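Local coordinates for protein disulfide-isomerase A4 (Rattus norvegicus, PDB 3EC3) that catalyses the rearrangement of disulfide bonds in proteins, and is represented here by a fragment holding its two noncatalytic thioredoxin-like domains, at residues V118-T123 and I173-Y179; R133-Y139 and N196-E202; K158-V162 and F214-R220; G204-A208 and L231-I235. The protein carries 1 engineered substitution. One frame throughout, in Å; residues are numbered along the deposited sequence.

In the fold
All four interactions lie in the second thioredoxin-like domain. Interactions 1, 2 and 4 reach one mixed sheet of five strands, and interaction 3 packs helices over it. Interaction 2 is the buried core, two inner antiparallel strands joined by main-chain bonds. Interaction 1 sits at one border of the sheet and is partly buried; it adds an arginine-tyrosine stack, a carboxylate and a water. Interaction 4, at the other border, is a surface contact with one direct hydrogen bond. Interaction 3 joins two helices through aliphatic groups and one serine hydrogen bond. Val138 of interaction 2 touches Phe214, Val159 and Leu219 of interaction 3. Ile199 O meets Phe207 N, linking interactions 2 and 4.

Interaction 1 of 4, residues V118-T123 and I173-Y179; sequences VGHRKT and IADEEDY
Arg121 lays its guanidinium flat on the ring of Tyr179, the planes 11° apart. The stack is offset: Arg121 CZ is 4.2 Å from the ring centroid, and NH2 lies over the rim. A chain extended from CG to NE, with CG anti to the backbone N (chi1 173°), carries the group there. Thr123 CG2 covers the opposite face of Tyr179, 3.9 Å from its centroid. Glu182 forms a salt bridge with Arg121, and Asp126 a hydrogen bond with Tyr179 OH. This is the tightly packed side. The parallel strands join beside it through Ile173 N to Gly119 O (3.0 Å) and Arg121 N to Ile173 O (2.9 Å). Val118 CG1 meets Ile173 CG2 at 3.7 Å.

The solvent side is looser and polar. Asp178 OD1 takes Thr123 OG1 at 2.7 Å on its syn lone pair. Asp178 OD2 takes Thr123 N at 3.1 Å, tilted 26° from the carboxylate plane. One water joins His120 NE2, Arg121 O, Asp175 N and Asp178 OD2. With an alanine at Asp178, Thr123 N and OG1 would probably lose their acceptor and the water one of its four partners. The guanidinium, paired with Glu182, probably keeps its charge on Tyr179; carboxylate and water join the chains beyond the strands.

Interaction 2 of 4, residues R133-Y139 and N196-E202; sequences RPLVVVY and NAAILDE
Leu135, Val137 and Tyr139 face Leu200, Ala198 and Asn196 as antiparallel hydrogen-bonded pairs. Val136 with Ile199 and Val138 with Ala197 are the non-hydrogen-bonded pairs between them. The strand axes come within 4.6 Å at 161°. Six N-H...O bonds join the main chains. The shortest runs from Tyr139 N to Asn196 O at 2.7 Å. The longest, Asn196 N to Tyr139 O, is 3.0 Å. A cis peptide precedes Pro134, whose CA lies 3.2 Å from Leu200 O in a CA-H...O contact.

On one face Val136 and Ile199 lie side by side, CG2 to CG1 4.1 Å. Phe222 and Phe226 of helix 216-227 cover Ile199. On the other face Ala198 CB meets the edge of the Tyr139 ring, 3.9 Å from CE1. Tyr139 OH forms a hydrogen bond with Glu182. Arg133 bends at chi2 (-87°) and brings its guanidinium face over Leu200 CD1, with NH2 3.7 Å away. Its NH1 forms a hydrogen bond with Tyr130 O. Replacing Arg133 with alanine is likely to open a gap on one side of Leu200 CD1 and to leave Tyr130 O without this donor. Alternate residues bond across this pair, while Val136 and Val138 bond to strand 170-175 and Ile199 to Phe207. Buried main-chain polarity is thus met by neighbouring strands, and charged residues stand where the pairing ends.

Interaction 3 of 4, residues K158-V162 and F214-R220; sequences KVLEV and FDSDALR. Unlike the reference sequence in segment 214-220: Arg220 (reference Gln).
The Phe214 ring meets Lys158 at its edge, where CD of the lysine lies near the ring plane, 4.3 Å from Phe214 CD1. Val138 and Val195 also touch this side chain. The carboxylate of Asp215 caps the next helix: OD1 accepts Ala218 N at 2.9 Å. Ser216 then makes the polar link between the helices. Its OG donates to Lys158 O at 2.6 Å, in the carbonyl plane and on a lone pair (C=O...OG 114°). Val162 is the apolar centre. Its CG2, anti to the carbonyl carbon, lies against Ser216 O and 3.8 Å from Leu219 CD2. Its CG1, anti to the backbone N (chi1 -177°), is turned instead to CG of Arg220, where the reference has glutamine. This arginine forms a salt bridge with Asp165. The segment axes pass 8.9 Å apart at 45°. Helices 149-163 and 216-227 thus lie together on one face of this thioredoxin-like sheet, Val159 and Leu219 both resting on Val138 of strand 135-140.

Interaction 4 of 4, residues G204-A208 and L231-I235; sequences GKKFA and LKPVI
Leu231 begins the contact, with CB 3.8 Å from Phe207 CD2 and CD1 4.0 Å from Phe207 CB. The same leucine packs on Phe222, Ala225 and Phe226, and so ties the phenylalanine to helix 216-227. Lys232 follows with its main chain: its carbonyl carbon sits at the edge of the Phe207 ring, 3.5 Å from CD2. A water donates to Lys232 O and accepts from Ala208 N. Pro233 comes next, alongside Phe207 and pointing the same way. Pro233 CB lies 3.7 Å from Phe207 CE2, and its CG meets Lys205 CD at 3.9 Å. Phe207 reaches them because its CG stands anti to its own carbonyl carbon (chi1 -52°), which sets the ring beside the proline. Val234 makes the direct hydrogen bond, N to Lys206 O at 2.8 Å and nearly straight (164°). Its CG2 then rests 4.1 Å from Ala208 CB.

The two segments run 101° apart, and 231-235 forms no regular strand. On its other side, strand 206-208 pairs with strand 196-200 through Phe207 and Ile199. The tail that follows the last helix therefore crosses against the edge of an outermost strand of the second thioredoxin-like domain, at the surface of the fold.

Interaction 1 of 4, residues V118-T123 and I173-Y179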
loop_
_atom_site.group_PDB
_atom_site.type_symbol
_atom_site.label_atom_id
_atom_site.label_comp_id
_atom_site.label_asym_id
_atom_site.label_seq_id
_atom_site.Cartn_x
_atom_site.Cartn_y
_atom_site.Cartn_z
ATOM N N VAL A 118 -3.744 -1.350 -4.693
ATOM C CA VAL A 118 -2.637 -1.170 -5.680
ATOM C C VAL A 118 -1.781 0.031 -5.316
ATOM O O VAL A 118 -2.142 1.186 -5.595
ATOM C CB VAL A 118 -3.113 -1.049 -7.150
ATOM C CG1 VAL A 118 -1.880 -0.915 -8.099
ATOM C CG2 VAL A 118 -3.896 -2.266 -7.577
ATOM N N GLY A 119 -0.663 -0.267 -4.654
ATOM C CA GLY A 119 0.299 0.736 -4.226
ATOM C C GLY A 119 1.423 0.872 -5.219
ATOM O O GLY A 119 1.383 0.272 -6.298
ATOM N N HIS A 120 2.425 1.667 -4.852
ATOM C CA HIS A 120 3.577 1.948 -5.723
ATOM C C HIS A 120 4.814 1.285 -5.108
ATOM O O HIS A 120 5.276 1.690 -4.037
ATOM C CB HIS A 120 3.817 3.472 -5.850
ATOM C CG HIS A 120 4.989 3.842 -6.731
ATOM N ND1 HIS A 120 5.464 5.130 -6.810
ATOM C CD2 HIS A 120 5.762 3.103 -7.560
ATOM C CE1 HIS A 120 6.492 5.177 -7.648
ATOM N NE2 HIS A 120 6.673 3.963 -8.143
ATOM N N ARG A 121 5.276 0.221 -5.763
ATOM C CA ARG A 121 6.479 -0.509 -5.342
ATOM C C ARG A 121 7.686 0.254 -5.870
ATOM O O ARG A 121 7.778 0.544 -7.057
ATOM C CB ARG A 121 6.437 -1.947 -5.880
ATOM C CG ARG A 121 7.740 -2.760 -5.637
ATOM C CD ARG A 121 7.561 -4.059 -6.382
ATOM N NE ARG A 121 8.701 -4.973 -6.284
ATOM C CZ ARG A 121 9.457 -5.320 -7.317
ATOM N NH1 ARG A 121 10.433 -6.197 -7.153
ATOM N NH2 ARG A 121 9.228 -4.799 -8.525
ATOM N N LYS A 122 8.586 0.599 -4.959
ATOM C CA LYS A 122 9.726 1.433 -5.237
ATOM C C LYS A 122 10.958 0.693 -4.761
ATOM O O LYS A 122 10.903 0.009 -3.757
ATOM C CB LYS A 122 9.603 2.726 -4.441
ATOM C CG LYS A 122 8.542 3.662 -4.956
ATOM C CD LYS A 122 8.665 5.021 -4.333
ATOM C CE LYS A 122 8.004 5.080 -2.990
ATOM N NZ LYS A 122 7.609 6.494 -2.725
ATOM N N THR A 123 12.083 0.840 -5.460
ATOM C CA THR A 123 13.339 0.290 -4.935
ATOM C C THR A 123 13.620 0.731 -3.474
ATOM O O THR A 123 14.249 -0.006 -2.713
ATOM C CB THR A 123 14.555 0.603 -5.851
ATOM O OG1 THR A 123 14.641 2.014 -6.096
ATOM C CG2 THR A 123 14.442 -0.145 -7.173
ATOM N N ILE A 173 2.047 -1.205 -8.767
ATOM C CA ILE A 173 2.602 -0.657 -10.006
ATOM C C ILE A 173 4.068 -0.306 -9.687
ATOM O O ILE A 173 4.423 -0.049 -8.522
ATOM C CB ILE A 173 1.811 0.603 -10.478
ATOM C CG1 ILE A 173 1.963 1.733 -9.449
ATOM C CG2 ILE A 173 0.319 0.212 -10.842
ATOM C CD1 ILE A 173 1.397 3.084 -9.952
ATOM N N ALA A 174 4.920 -0.310 -10.705
ATOM C CA ALA A 174 6.349 -0.081 -10.512
ATOM C C ALA A 174 6.862 0.737 -11.694
ATOM O O ALA A 174 6.400 0.558 -12.831
ATOM C CB ALA A 174 7.113 -1.406 -10.410
ATOM N N ASP A 175 7.776 1.669 -11.419
ATOM C CA ASP A 175 8.319 2.473 -12.505
ATOM C C ASP A 175 9.310 1.643 -13.338
ATOM O O ASP A 175 10.176 0.977 -12.785
ATOM C CB ASP A 175 8.994 3.742 -11.992
ATOM C CG ASP A 175 9.515 4.588 -13.121
ATOM O OD1 ASP A 175 10.734 4.604 -13.334
ATOM O OD2 ASP A 175 8.704 5.134 -13.880
ATOM N N GLU A 176 9.175 1.691 -14.661
ATOM C CA GLU A 176 9.986 0.795 -15.544
ATOM C C GLU A 176 11.481 1.110 -15.539
ATOM O O GLU A 176 12.306 0.199 -15.743
ATOM C CB GLU A 176 9.449 0.771 -16.981
ATOM C CG GLU A 176 9.329 2.135 -17.613
ATOM C CD GLU A 176 8.582 2.123 -18.945
ATOM O OE1 GLU A 176 8.260 1.030 -19.461
ATOM O OE2 GLU A 176 8.346 3.221 -19.497
ATOM N N GLU A 177 11.814 2.380 -15.314
ATOM C CA GLU A 177 13.206 2.875 -15.204
ATOM C C GLU A 177 13.801 2.513 -13.843
ATOM O O GLU A 177 14.909 1.964 -13.771
ATOM C CB GLU A 177 13.274 4.403 -15.369
ATOM C CG GLU A 177 13.320 4.908 -16.804
ATOM C CD GLU A 177 14.128 6.220 -16.974
ATOM O OE1 GLU A 177 15.043 6.498 -16.158
ATOM O OE2 GLU A 177 13.849 6.973 -17.939
ATOM N N ASP A 178 13.058 2.822 -12.776
ATOM C CA ASP A 178 13.381 2.390 -11.409
ATOM C C ASP A 178 13.752 0.913 -11.400
ATOM O O ASP A 178 14.729 0.498 -10.747
ATOM C CB ASP A 178 12.181 2.629 -10.456
ATOM C CG ASP A 178 12.564 2.536 -8.971
ATOM O OD1 ASP A 178 13.774 2.618 -8.623
ATOM O OD2 ASP A 178 11.651 2.390 -8.133
ATOM N N TYR A 179 12.992 0.116 -12.140
ATOM C CA TYR A 179 13.259 -1.333 -12.191
ATOM C C TYR A 179 13.832 -1.824 -13.517
ATOM O O TYR A 179 13.572 -2.954 -13.934
ATOM C CB TYR A 179 11.997 -2.111 -11.811
ATOM C CG TYR A 179 11.713 -2.043 -10.336
ATOM C CD1 TYR A 179 10.846 -1.086 -9.815
ATOM C CD2 TYR A 179 12.328 -2.936 -9.449
ATOM C CE1 TYR A 179 10.577 -1.019 -8.444
ATOM C CE2 TYR A 179 12.071 -2.874 -8.069
ATOM C CZ TYR A 179 11.197 -1.922 -7.580
ATOM O OH TYR A 179 10.964 -1.861 -6.217
HETATM O O HOH W 1 8.880 2.291 -8.924
#

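Interaction 2 of 4, residues R133-Y139 and N196-E202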
loop_
_atom_site.group_PDB
_atom_site.type_symbol
_atom_site.label_atom_id
_atom_site.label_comp_id
_atom_site.label_asym_id
_atom_site.label_seq_id
_atom_site.Cartn_x
_atom_site.Cartn_y
_atom_site.Cartn_z
ATOM N N ARG A 133 4.526 -12.549 -0.863
ATOM C CA ARG A 133 4.397 -13.243 -2.155
ATOM C C ARG A 133 3.183 -14.197 -2.108
ATOM O O ARG A 133 2.800 -14.686 -1.013
ATOM C CB ARG A 133 5.667 -14.054 -2.502
ATOM C CG ARG A 133 6.959 -13.292 -2.492
ATOM C CD ARG A 133 7.220 -12.641 -3.837
ATOM N NE ARG A 133 8.440 -11.837 -3.850
ATOM C CZ ARG A 133 8.544 -10.600 -3.363
ATOM N NH1 ARG A 133 7.500 -9.996 -2.809
ATOM N NH2 ARG A 133 9.696 -9.953 -3.450
ATOM N N PRO A 134 2.577 -14.473 -3.282
ATOM C CA PRO A 134 2.907 -13.906 -4.611
ATOM C C PRO A 134 2.630 -12.389 -4.789
ATOM O O PRO A 134 1.684 -11.854 -4.214
ATOM C CB PRO A 134 2.020 -14.703 -5.577
ATOM C CG PRO A 134 1.642 -15.962 -4.824
ATOM C CD PRO A 134 1.511 -15.480 -3.374
ATOM N N LEU A 135 3.442 -11.739 -5.613
ATOM C CA LEU A 135 3.329 -10.304 -5.872
ATOM C C LEU A 135 3.190 -10.086 -7.380
ATOM O O LEU A 135 4.040 -10.551 -8.174
ATOM C CB LEU A 135 4.562 -9.573 -5.347
ATOM C CG LEU A 135 4.762 -8.126 -5.812
ATOM C CD1 LEU A 135 3.682 -7.186 -5.245
ATOM C CD2 LEU A 135 6.162 -7.678 -5.374
ATOM N N VAL A 136 2.117 -9.403 -7.773
ATOM C CA VAL A 136 1.881 -9.097 -9.186
ATOM C C VAL A 136 2.407 -7.675 -9.394
ATOM O O VAL A 136 1.956 -6.780 -8.719
ATOM C CB VAL A 136 0.380 -9.206 -9.557
ATOM C CG1 VAL A 136 0.144 -8.849 -11.074
ATOM C CG2 VAL A 136 -0.166 -10.606 -9.235
ATOM N N VAL A 137 3.386 -7.475 -10.282
ATOM C CA VAL A 137 3.934 -6.143 -10.560
ATOM C C VAL A 137 3.600 -5.656 -11.961
ATOM O O VAL A 137 3.814 -6.382 -12.924
ATOM C CB VAL A 137 5.469 -6.111 -10.413
ATOM C CG1 VAL A 137 5.974 -4.614 -10.572
ATOM C CG2 VAL A 137 5.892 -6.689 -9.034
ATOM N N VAL A 138 3.084 -4.425 -12.073
ATOM C CA VAL A 138 2.796 -3.809 -13.366
ATOM C C VAL A 138 3.762 -2.629 -13.589
ATOM O O VAL A 138 3.784 -1.654 -12.820
ATOM C CB VAL A 138 1.298 -3.408 -13.514
ATOM C CG1 VAL A 138 1.034 -2.650 -14.823
ATOM C CG2 VAL A 138 0.386 -4.664 -13.421
ATOM N N TYR A 139 4.566 -2.741 -14.651
ATOM C CA TYR A 139 5.632 -1.784 -14.924
ATOM C C TYR A 139 5.258 -0.769 -16.012
ATOM O O TYR A 139 4.810 -1.141 -17.105
ATOM C CB TYR A 139 6.888 -2.517 -15.413
ATOM C CG TYR A 139 7.441 -3.574 -14.481
ATOM C CD1 TYR A 139 7.056 -4.900 -14.605
ATOM C CD2 TYR A 139 8.383 -3.254 -13.507
ATOM C CE1 TYR A 139 7.579 -5.894 -13.769
ATOM C CE2 TYR A 139 8.909 -4.252 -12.650
ATOM C CZ TYR A 139 8.490 -5.561 -12.797
ATOM O OH TYR A 139 8.980 -6.565 -11.984
ATOM N N ASN A 196 3.984 -3.354 -18.950
ATOM C CA ASN A 196 4.365 -4.771 -18.877
ATOM C C ASN A 196 4.066 -5.325 -17.500
ATOM O O ASN A 196 3.855 -4.544 -16.564
ATOM C CB ASN A 196 5.852 -4.903 -19.186
ATOM C CG ASN A 196 6.147 -4.721 -20.652
ATOM O OD1 ASN A 196 5.891 -5.616 -21.450
ATOM N ND2 ASN A 196 6.675 -3.559 -21.019
ATOM N N ALA A 197 4.019 -6.656 -17.363
ATOM C CA ALA A 197 3.636 -7.239 -16.061
ATOM C C ALA A 197 4.420 -8.506 -15.748
ATOM O O ALA A 197 4.780 -9.263 -16.652
ATOM C CB ALA A 197 2.123 -7.504 -16.006
ATOM N N ALA A 198 4.698 -8.695 -14.462
ATOM C CA ALA A 198 5.338 -9.907 -13.965
ATOM C C ALA A 198 4.694 -10.396 -12.659
ATOM O O ALA A 198 3.997 -9.639 -11.954
ATOM C CB ALA A 198 6.861 -9.686 -13.805
ATOM N N ILE A 199 4.925 -11.663 -12.342
ATOM C CA ILE A 199 4.577 -12.198 -11.049
ATOM C C ILE A 199 5.819 -12.746 -10.359
ATOM O O ILE A 199 6.556 -13.534 -10.942
ATOM C CB ILE A 199 3.500 -13.312 -11.166
ATOM C CG1 ILE A 199 2.235 -12.738 -11.820
ATOM C CG2 ILE A 199 3.241 -13.953 -9.759
ATOM C CD1 ILE A 199 1.080 -13.658 -11.967
ATOM N N LEU A 200 6.037 -12.338 -9.112
ATOM C CA LEU A 200 7.055 -12.972 -8.268
ATOM C C LEU A 200 6.376 -13.986 -7.319
ATOM O O LEU A 200 5.467 -13.612 -6.566
ATOM C CB LEU A 200 7.822 -11.914 -7.450
ATOM C CG LEU A 200 8.217 -10.543 -8.029
ATOM C CD1 LEU A 200 9.293 -9.877 -7.173
ATOM C CD2 LEU A 200 8.676 -10.644 -9.483
ATOM N N ASP A 201 6.802 -15.256 -7.341
ATOM C CA ASP A 201 6.180 -16.252 -6.452
ATOM C C ASP A 201 6.934 -16.514 -5.154
ATOM O O ASP A 201 8.051 -16.010 -4.940
ATOM C CB ASP A 201 5.811 -17.566 -7.171
ATOM C CG ASP A 201 6.997 -18.493 -7.361
ATOM O OD1 ASP A 201 8.122 -18.137 -6.930
ATOM O OD2 ASP A 201 6.809 -19.586 -7.943
ATOM N N GLU A 202 6.319 -17.347 -4.314
ATOM C CA GLU A 202 6.762 -17.612 -2.962
ATOM C C GLU A 202 8.080 -18.375 -2.944
ATOM O O GLU A 202 8.767 -18.389 -1.926
ATOM C CB GLU A 202 5.701 -18.444 -2.265
ATOM C CG GLU A 202 5.144 -17.823 -1.008
ATOM C CD GLU A 202 3.635 -18.007 -0.891
ATOM O OE1 GLU A 202 2.986 -18.401 -1.886
ATOM O OE2 GLU A 202 3.098 -17.749 0.205
#

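Interaction 3 of 4, residues K158-V162 and F214-R220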
loop_
_atom_site.group_PDB
_atom_site.type_symbol
_atom_site.label_atom_id
_atom_site.label_comp_id
_atom_site.label_asym_id
_atom_site.label_seq_id
_atom_site.Cartn_x
_atom_site.Cartn_y
_atom_site.Cartn_z
ATOM N N LYS A 158 -6.565 0.159 -14.330
ATOM C CA LYS A 158 -6.681 -1.169 -14.990
ATOM C C LYS A 158 -6.193 -2.259 -14.066
ATOM O O LYS A 158 -6.747 -3.391 -14.054
ATOM C CB LYS A 158 -5.831 -1.169 -16.256
ATOM C CG LYS A 158 -6.408 -0.237 -17.351
ATOM C CD LYS A 158 -5.567 -0.420 -18.627
ATOM C CE LYS A 158 -6.225 0.070 -19.909
ATOM N NZ LYS A 158 -7.421 0.895 -19.698
ATOM N N VAL A 159 -5.146 -1.931 -13.309
ATOM C CA VAL A 159 -4.596 -2.872 -12.328
ATOM C C VAL A 159 -5.576 -3.121 -11.168
ATOM O O VAL A 159 -5.806 -4.270 -10.758
ATOM C CB VAL A 159 -3.214 -2.411 -11.797
ATOM C CG1 VAL A 159 -2.569 -3.555 -10.914
ATOM C CG2 VAL A 159 -2.310 -2.053 -12.982
ATOM N N LEU A 160 -6.194 -2.054 -10.677
ATOM C CA LEU A 160 -7.152 -2.162 -9.570
ATOM C C LEU A 160 -8.351 -3.064 -9.907
ATOM O O LEU A 160 -8.855 -3.855 -9.068
ATOM C CB LEU A 160 -7.676 -0.766 -9.269
ATOM C CG LEU A 160 -6.817 0.140 -8.360
ATOM C CD1 LEU A 160 -7.261 1.601 -8.515
ATOM C CD2 LEU A 160 -6.973 -0.322 -6.899
ATOM N N GLU A 161 -8.792 -2.958 -11.147
ATOM C CA GLU A 161 -9.835 -3.878 -11.660
ATOM C C GLU A 161 -9.522 -5.376 -11.510
ATOM O O GLU A 161 -10.443 -6.167 -11.280
ATOM C CB GLU A 161 -10.219 -3.512 -13.092
ATOM C CG GLU A 161 -10.855 -2.125 -13.179
ATOM C CD GLU A 161 -12.205 -2.048 -12.459
ATOM O OE1 GLU A 161 -13.051 -2.948 -12.644
ATOM O OE2 GLU A 161 -12.444 -1.089 -11.721
ATOM N N VAL A 162 -8.254 -5.767 -11.636
ATOM C CA VAL A 162 -7.870 -7.157 -11.455
ATOM C C VAL A 162 -7.580 -7.431 -9.986
ATOM O O VAL A 162 -8.023 -8.441 -9.404
ATOM C CB VAL A 162 -6.644 -7.512 -12.360
ATOM C CG1 VAL A 162 -6.273 -8.999 -12.248
ATOM C CG2 VAL A 162 -6.975 -7.214 -13.864
ATOM N N PHE A 214 -1.963 -3.693 -23.347
ATOM C CA PHE A 214 -2.286 -3.909 -21.956
ATOM C C PHE A 214 -3.695 -3.448 -21.636
ATOM O O PHE A 214 -4.087 -2.304 -21.904
ATOM C CB PHE A 214 -1.282 -3.182 -21.057
ATOM C CG PHE A 214 -1.332 -3.624 -19.644
ATOM C CD1 PHE A 214 -2.115 -2.949 -18.715
ATOM C CD2 PHE A 214 -0.596 -4.722 -19.235
ATOM C CE1 PHE A 214 -2.164 -3.367 -17.401
ATOM C CE2 PHE A 214 -0.637 -5.151 -17.908
ATOM C CZ PHE A 214 -1.423 -4.480 -16.999
ATOM N N ASP A 215 -4.461 -4.367 -21.076
ATOM C CA ASP A 215 -5.745 -4.029 -20.485
ATOM C C ASP A 215 -5.980 -4.987 -19.322
ATOM O O ASP A 215 -5.175 -5.923 -19.111
ATOM C CB ASP A 215 -6.900 -4.029 -21.523
ATOM C CG ASP A 215 -7.112 -5.384 -22.231
ATOM O OD1 ASP A 215 -6.687 -6.472 -21.762
ATOM O OD2 ASP A 215 -7.754 -5.351 -23.292
ATOM N N SER A 216 -7.054 -4.739 -18.571
ATOM C CA SER A 216 -7.426 -5.596 -17.440
ATOM C C SER A 216 -7.599 -7.076 -17.772
ATOM O O SER A 216 -7.134 -7.930 -17.027
ATOM C CB SER A 216 -8.664 -5.049 -16.747
ATOM O OG SER A 216 -8.257 -3.854 -16.097
ATOM N N ASP A 217 -8.264 -7.348 -18.891
ATOM C CA ASP A 217 -8.453 -8.720 -19.393
ATOM C C ASP A 217 -7.154 -9.498 -19.550
ATOM O O ASP A 217 -7.032 -10.631 -19.055
ATOM C CB ASP A 217 -9.193 -8.693 -20.725
ATOM C CG ASP A 217 -10.645 -8.303 -20.570
ATOM O OD1 ASP A 217 -11.197 -8.487 -19.462
ATOM O OD2 ASP A 217 -11.237 -7.804 -21.551
ATOM N N ALA A 218 -6.189 -8.877 -20.221
ATOM C CA ALA A 218 -4.899 -9.484 -20.458
ATOM C C ALA A 218 -4.191 -9.726 -19.126
ATOM O O ALA A 218 -3.670 -10.831 -18.872
ATOM C CB ALA A 218 -4.079 -8.598 -21.360
ATOM N N LEU A 219 -4.203 -8.711 -18.248
ATOM C CA LEU A 219 -3.684 -8.905 -16.913
ATOM C C LEU A 219 -4.446 -9.993 -16.151
ATOM O O LEU A 219 -3.825 -10.823 -15.502
ATOM C CB LEU A 219 -3.665 -7.580 -16.113
ATOM C CG LEU A 219 -3.071 -7.696 -14.691
ATOM C CD1 LEU A 219 -1.590 -8.061 -14.767
ATOM C CD2 LEU A 219 -3.295 -6.365 -13.889
ATOM N N ARG A 220 -5.773 -10.014 -16.225
ATOM C CA ARG A 220 -6.531 -11.066 -15.518
ATOM C C ARG A 220 -6.188 -12.502 -15.994
ATOM O O ARG A 220 -6.150 -13.439 -15.188
ATOM C CB ARG A 220 -8.057 -10.855 -15.590
ATOM C CG ARG A 220 -8.752 -11.459 -14.356
ATOM C CD ARG A 220 -10.089 -12.135 -14.607
ATOM N NE ARG A 220 -10.381 -13.086 -13.517
ATOM C CZ ARG A 220 -11.142 -12.832 -12.444
ATOM N NH1 ARG A 220 -11.736 -11.654 -12.307
ATOM N NH2 ARG A 220 -11.337 -13.774 -11.515
#

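Interaction 4 of 4, residues G204-A208 and L231-I235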
loop_
_atom_site.group_PDB
_atom_site.type_symbol
_atom_site.label_atom_id
_atom_site.label_comp_id
_atom_site.label_asym_id
_atom_site.label_seq_id
_atom_site.Cartn_x
_atom_site.Cartn_y
_atom_site.Cartn_z
ATOM N N GLY A 204 10.680 -17.948 -5.202
ATOM C CA GLY A 204 11.793 -17.159 -5.720
ATOM C C GLY A 204 11.833 -17.133 -7.232
ATOM O O GLY A 204 12.757 -16.571 -7.818
ATOM N N LYS A 205 10.833 -17.747 -7.859
ATOM C CA LYS A 205 10.722 -17.766 -9.311
ATOM C C LYS A 205 9.948 -16.525 -9.785
ATOM O O LYS A 205 9.193 -15.934 -9.015
ATOM C CB LYS A 205 10.037 -19.051 -9.760
ATOM C CG LYS A 205 10.673 -20.309 -9.124
ATOM C CD LYS A 205 10.543 -21.562 -9.973
ATOM C CE LYS A 205 11.320 -22.711 -9.319
ATOM N NZ LYS A 205 11.688 -23.832 -10.248
ATOM N N LYS A 206 10.153 -16.151 -11.047
ATOM C CA LYS A 206 9.520 -14.979 -11.643
ATOM C C LYS A 206 8.883 -15.363 -12.973
ATOM O O LYS A 206 9.409 -16.223 -13.688
ATOM C CB LYS A 206 10.556 -13.872 -11.840
ATOM C CG LYS A 206 11.086 -13.292 -10.520
ATOM C CD LYS A 206 12.600 -12.976 -10.611
ATOM C CE LYS A 206 13.204 -12.645 -9.225
ATOM N NZ LYS A 206 12.551 -11.474 -8.523
ATOM N N PHE A 207 7.740 -14.755 -13.288
ATOM C CA PHE A 207 7.021 -15.068 -14.521
ATOM C C PHE A 207 6.731 -13.776 -15.272
ATOM O O PHE A 207 6.169 -12.845 -14.696
ATOM C CB PHE A 207 5.726 -15.827 -14.205
ATOM C CG PHE A 207 5.932 -17.028 -13.316
ATOM C CD1 PHE A 207 5.924 -16.901 -11.924
ATOM C CD2 PHE A 207 6.168 -18.288 -13.873
ATOM C CE1 PHE A 207 6.130 -18.005 -11.104
ATOM C CE2 PHE A 207 6.377 -19.411 -13.058
ATOM C CZ PHE A 207 6.359 -19.271 -11.676
ATOM N N ALA A 208 7.111 -13.699 -16.545
ATOM C CA ALA A 208 6.889 -12.462 -17.293
ATOM C C ALA A 208 5.677 -12.599 -18.201
ATOM O O ALA A 208 5.515 -13.636 -18.858
ATOM C CB ALA A 208 8.124 -12.090 -18.108
ATOM N N LEU A 231 1.995 -21.284 -16.293
ATOM C CA LEU A 231 3.140 -20.455 -16.705
ATOM C C LEU A 231 4.488 -21.104 -16.377
ATOM O O LEU A 231 4.582 -21.918 -15.456
ATOM C CB LEU A 231 3.085 -19.085 -16.020
ATOM C CG LEU A 231 1.854 -18.197 -16.218
ATOM C CD1 LEU A 231 2.074 -16.869 -15.463
ATOM C CD2 LEU A 231 1.552 -17.958 -17.712
ATOM N N LYS A 232 5.524 -20.716 -17.121
ATOM C CA LYS A 232 6.889 -21.200 -16.896
ATOM C C LYS A 232 7.765 -20.013 -16.498
ATOM O O LYS A 232 7.621 -18.915 -17.077
ATOM C CB LYS A 232 7.450 -21.868 -18.162
ATOM C CG LYS A 232 6.927 -23.281 -18.419
ATOM C CD LYS A 232 6.799 -24.071 -17.103
ATOM C CE LYS A 232 6.168 -25.431 -17.316
ATOM N NZ LYS A 232 7.047 -26.246 -18.185
ATOM N N PRO A 233 8.694 -20.228 -15.535
ATOM C CA PRO A 233 9.480 -19.106 -15.006
ATOM C C PRO A 233 10.642 -18.652 -15.872
ATOM O O PRO A 233 11.197 -19.437 -16.685
ATOM C CB PRO A 233 10.012 -19.644 -13.672
ATOM C CG PRO A 233 10.068 -21.128 -13.843
ATOM C CD PRO A 233 9.058 -21.524 -14.899
ATOM N N VAL A 234 11.033 -17.398 -15.664
ATOM C CA VAL A 234 12.220 -16.836 -16.326
ATOM C C VAL A 234 13.506 -17.422 -15.681
ATOM O O VAL A 234 13.483 -17.872 -14.536
ATOM C CB VAL A 234 12.214 -15.283 -16.290
ATOM C CG1 VAL A 234 13.221 -14.713 -17.266
ATOM C CG2 VAL A 234 10.818 -14.739 -16.620
ATOM N N ILE A 235 14.608 -17.455 -16.421
ATOM C CA ILE A 235 15.898 -17.892 -15.850
ATOM C C ILE A 235 16.968 -16.841 -16.182
ATOM O O ILE A 235 18.174 -17.117 -16.174
ATOM C CB ILE A 235 16.313 -19.317 -16.310
ATOM C CG1 ILE A 235 15.159 -20.324 -16.191
ATOM C CG2 ILE A 235 17.535 -19.843 -15.510
ATOM C CD1 ILE A 235 15.386 -21.613 -17.018
HETATM O O HOH W 2 7.917 -16.227 -17.622
#